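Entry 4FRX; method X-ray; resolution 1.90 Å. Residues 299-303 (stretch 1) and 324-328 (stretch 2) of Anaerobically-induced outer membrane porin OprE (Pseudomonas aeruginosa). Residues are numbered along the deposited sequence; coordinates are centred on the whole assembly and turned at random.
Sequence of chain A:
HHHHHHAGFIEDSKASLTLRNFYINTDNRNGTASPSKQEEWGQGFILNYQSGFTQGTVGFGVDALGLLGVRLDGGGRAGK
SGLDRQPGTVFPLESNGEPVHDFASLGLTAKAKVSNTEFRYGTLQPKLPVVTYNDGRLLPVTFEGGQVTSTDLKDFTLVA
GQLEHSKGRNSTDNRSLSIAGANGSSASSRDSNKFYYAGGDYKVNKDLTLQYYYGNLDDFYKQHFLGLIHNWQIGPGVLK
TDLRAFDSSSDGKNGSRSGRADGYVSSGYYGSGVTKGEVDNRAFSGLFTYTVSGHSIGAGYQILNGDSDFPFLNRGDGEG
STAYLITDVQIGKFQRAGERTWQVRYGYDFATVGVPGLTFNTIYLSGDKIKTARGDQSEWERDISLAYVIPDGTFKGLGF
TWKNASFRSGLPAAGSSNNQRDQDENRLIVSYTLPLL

Stretch 1 299-303: AGYQI
Stretch 2 324-328: YLITD

Residues 299-303 are a piece of β-strand that begins earlier in the chain and continues beyond the stretch. All five have extended backbones, with phi from -144° to -123° and psi from 125° to 159°. Residues 324-328 form no regular helix or strand. Their main feature is a type I β-turn from Leu325 to Asp328. Ile326 (phi/psi -63°/-10°) and Thr327 (-104°/7°) occupy its central positions. The turn is closed by a backbone hydrogen bond from Asp328 N to Leu325 O, 3.0 Å long. Tyr324 (-84°/59°) and Leu325 (-114°/147°) lead into it, and Asp328 (-81°/104°) leads out.

The nearest CA atoms across the stretches are Gln302 CA and Ile326 CA, 7.6 Å apart. No backbone-to-backbone hydrogen bond joins the stretches; each contact involves at least one side chain. The contact is small, burying 214 Å² in total over both sides.

Ala299 is out of reach of the turn. Gly300 has no side chain, but an ideal CB would point toward stretch 2. Such an atom would lie 3.3 Å from Ile326 CD1, which is tight. The bare glycine leaves room for that methyl, and Gly300 CA sits 4.4 Å from Ile326 CD1.

Tyr301 points its CA-to-CB bond away from stretch 2. Its chi1 is -154° (t) and its chi2 is 86°. The side chain stays about 6 Å or more from stretch 2, so the residue meets the turn through its backbone. Tyr301 O lies 3.8 Å from Ile326 CD1, a van der Waals contact. Ile326 reaches the strand with chi1 at 61° (p) and chi2 at 171° (t), and its CA-to-CB bond points toward stretch 1.

Gln302 is the centre of the contact. It is buried, its CA-to-CB bond points toward the turn, and 92 Å² of it is covered by stretch 2. Its chi1 of 178° and chi2 of 175° are both t, so the chain is extended; chi3 is -82°. The amide end then meets three residues in a row. Gln302 NE2 donates a hydrogen bond to Thr327 OG1 at 2.9 Å, with an N-H...O angle of 143°. Thr327 points its CA-to-CB bond toward the strand, and its chi1 of 60° (p) places the hydroxyl to receive this bond. The same OG1 is also hydrogen-bonded elsewhere in the structure.

The carbonyl end of the amide packs against aliphatic carbon. Gln302 OE1 is 3.5 Å from Leu325 CB and 3.7 Å from Ile326 CG1. The CA-to-CB bond of Leu325 points sideways, with chi1 at -61° (m) and chi2 at 175° (t). The polar need of the carbonyl is met by water 1, which donates to Gln302 OE1 at 2.7 Å. This water also accepts from Ile326 N at 3.0 Å, so it bridges the glutamine side chain to the turn backbone.

Ile303 follows with chi1 at -61° (m) and chi2 at 170° (t). It is out of reach of stretch 2.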

ATOM      1  N   ALA A 299       1.330  19.177   8.570  1.00  8.23           N
ATOM      2  CA  ALA A 299      -0.106  19.385   8.730  1.00 13.31           C
ATOM      3  C   ALA A 299      -0.804  19.086   7.412  1.00  8.66           C
ATOM      4  O   ALA A 299      -0.335  19.491   6.366  1.00  9.63           O
ATOM      5  CB  ALA A 299      -0.399  20.810   9.180  1.00 14.53           C
ATOM      6  N   GLY A 300      -1.934  18.382   7.459  1.00 11.09           N
ATOM      7  CA  GLY A 300      -2.573  17.965   6.221  1.00 15.64           C
ATOM      8  C   GLY A 300      -4.086  17.981   6.305  1.00  6.87           C
ATOM      9  O   GLY A 300      -4.645  17.935   7.393  1.00 10.73           O
ATOM     10  N   TYR A 301      -4.743  18.044   5.152  1.00  6.82           N
ATOM     11  CA  TYR A 301      -6.193  17.985   5.118  1.00  9.35           C
ATOM     12  C   TYR A 301      -6.605  17.176   3.914  1.00  8.79           C
ATOM     13  O   TYR A 301      -5.965  17.236   2.872  1.00  8.36           O
ATOM     14  CB  TYR A 301      -6.806  19.388   5.076  1.00 13.84           C
ATOM     15  CG  TYR A 301      -8.203  19.423   5.643  1.00 12.82           C
ATOM     16  CD1 TYR A 301      -8.414  19.586   7.004  1.00 13.70           C
ATOM     17  CD2 TYR A 301      -9.311  19.257   4.822  1.00 11.87           C
ATOM     18  CE1 TYR A 301      -9.695  19.597   7.536  1.00 19.23           C
ATOM     19  CE2 TYR A 301     -10.596  19.280   5.350  1.00 13.78           C
ATOM     20  CZ  TYR A 301     -10.779  19.446   6.702  1.00 20.00           C
ATOM     21  OH  TYR A 301     -12.062  19.456   7.220  1.00 19.20           O
ATOM     22  N   GLN A 302      -7.653  16.377   4.083  1.00 12.61           N
ATOM     23  CA  GLN A 302      -8.183  15.562   3.009  1.00  7.08           C
ATOM     24  C   GLN A 302      -9.707  15.654   2.997  1.00  4.31           C
ATOM     25  O   GLN A 302     -10.332  15.562   4.037  1.00  8.92           O
ATOM     26  CB  GLN A 302      -7.787  14.115   3.253  1.00 10.43           C
ATOM     27  CG  GLN A 302      -8.321  13.141   2.222  1.00  5.93           C
ATOM     28  CD  GLN A 302      -7.775  11.766   2.468  1.00  6.87           C
ATOM     29  OE1 GLN A 302      -6.659  11.455   2.062  1.00 12.08           O
ATOM     30  NE2 GLN A 302      -8.538  10.947   3.200  1.00 10.49           N
ATOM     31  N   ILE A 303     -10.283  15.806   1.810  1.00  4.24           N
ATOM     32  CA  ILE A 303     -11.721  15.901   1.658  1.00  9.07           C
ATOM     33  C   ILE A 303     -12.219  14.819   0.700  1.00 11.23           C
ATOM     34  O   ILE A 303     -11.742  14.730  -0.425  1.00 10.26           O
ATOM     35  CB  ILE A 303     -12.102  17.280   1.089  1.00  4.60           C
ATOM     36  CG1 ILE A 303     -11.646  18.384   2.049  1.00 11.39           C
ATOM     37  CG2 ILE A 303     -13.610  17.349   0.788  1.00  6.50           C
ATOM     38  CD1 ILE A 303     -11.773  19.781   1.462  1.00 20.72           C
ATOM     39  N   TYR A 324      -3.639   4.986  -1.636  1.00  7.87           N
ATOM     40  CA  TYR A 324      -2.640   6.057  -1.738  1.00  8.46           C
ATOM     41  C   TYR A 324      -3.216   7.392  -1.243  1.00 12.84           C
ATOM     42  O   TYR A 324      -3.280   8.388  -1.973  1.00 12.45           O
ATOM     43  CB  TYR A 324      -2.067   6.171  -3.160  1.00  7.75           C
ATOM     44  CG  TYR A 324      -0.859   7.083  -3.219  1.00  7.79           C
ATOM     45  CD1 TYR A 324       0.294   6.785  -2.487  1.00 10.05           C
ATOM     46  CD2 TYR A 324      -0.876   8.262  -3.970  1.00 10.31           C
ATOM     47  CE1 TYR A 324       1.400   7.621  -2.512  1.00 13.76           C
ATOM     48  CE2 TYR A 324       0.239   9.105  -4.009  1.00  6.04           C
ATOM     49  CZ  TYR A 324       1.368   8.777  -3.276  1.00 13.29           C
ATOM     50  OH  TYR A 324       2.477   9.604  -3.306  1.00 15.20           O
ATOM     51  N   LEU A 325      -3.640   7.385   0.016  1.00  8.57           N
ATOM     52  CA  LEU A 325      -4.189   8.552   0.688  1.00  7.62           C
ATOM     53  C   LEU A 325      -3.240   8.948   1.816  1.00  7.90           C
ATOM     54  O   LEU A 325      -2.635   8.079   2.466  1.00 10.00           O
ATOM     55  CB  LEU A 325      -5.574   8.214   1.283  1.00  9.32           C
ATOM     56  CG  LEU A 325      -6.698   7.790   0.319  1.00 10.55           C
ATOM     57  CD1 LEU A 325      -7.973   7.361   1.069  1.00  9.87           C
ATOM     58  CD2 LEU A 325      -7.023   8.892  -0.706  1.00 11.90           C
ATOM     59  N   ILE A 326      -3.147  10.250   2.090  1.00 10.03           N
ATOM     60  CA  ILE A 326      -2.345  10.736   3.213  1.00  9.97           C
ATOM     61  C   ILE A 326      -2.846  10.263   4.568  1.00 11.50           C
ATOM     62  O   ILE A 326      -2.155  10.422   5.593  1.00 10.23           O
ATOM     63  CB  ILE A 326      -2.183  12.284   3.215  1.00 11.60           C
ATOM     64  CG1 ILE A 326      -3.535  12.993   3.326  1.00  8.46           C
ATOM     65  CG2 ILE A 326      -1.408  12.737   1.975  1.00 13.01           C
ATOM     66  CD1 ILE A 326      -3.408  14.516   3.542  1.00 11.67           C
ATOM     67  N   THR A 327      -4.028   9.656   4.556  1.00  9.82           N
ATOM     68  CA  THR A 327      -4.679   9.149   5.756  1.00  9.77           C
ATOM     69  C   THR A 327      -4.593   7.621   5.887  1.00 11.98           C
ATOM     70  O   THR A 327      -5.203   7.044   6.779  1.00 14.09           O
ATOM     71  CB  THR A 327      -6.162   9.558   5.787  1.00  7.86           C
ATOM     72  OG1 THR A 327      -6.831   9.026   4.630  1.00  8.96           O
ATOM     73  CG2 THR A 327      -6.306  11.083   5.812  1.00  7.00           C
ATOM     74  N   ASP A 328      -3.838   6.961   5.012  1.00 10.98           N
ATOM     75  CA  ASP A 328      -3.685   5.512   5.132  1.00 10.13           C
ATOM     76  C   ASP A 328      -2.632   5.273   6.199  1.00  9.94           C
ATOM     77  O   ASP A 328      -1.446   5.436   5.948  1.00 13.18           O
ATOM     78  CB  ASP A 328      -3.281   4.859   3.804  1.00 14.69           C
ATOM     79  CG  ASP A 328      -3.261   3.323   3.879  1.00 23.69           C
ATOM     80  OD1 ASP A 328      -2.553   2.757   4.736  1.00 22.13           O
ATOM     81  OD2 ASP A 328      -3.951   2.672   3.066  1.00 22.05           O
TER
HETATM   82  O   HOH W   1      -4.791  11.857   0.194  1.00 11.16           O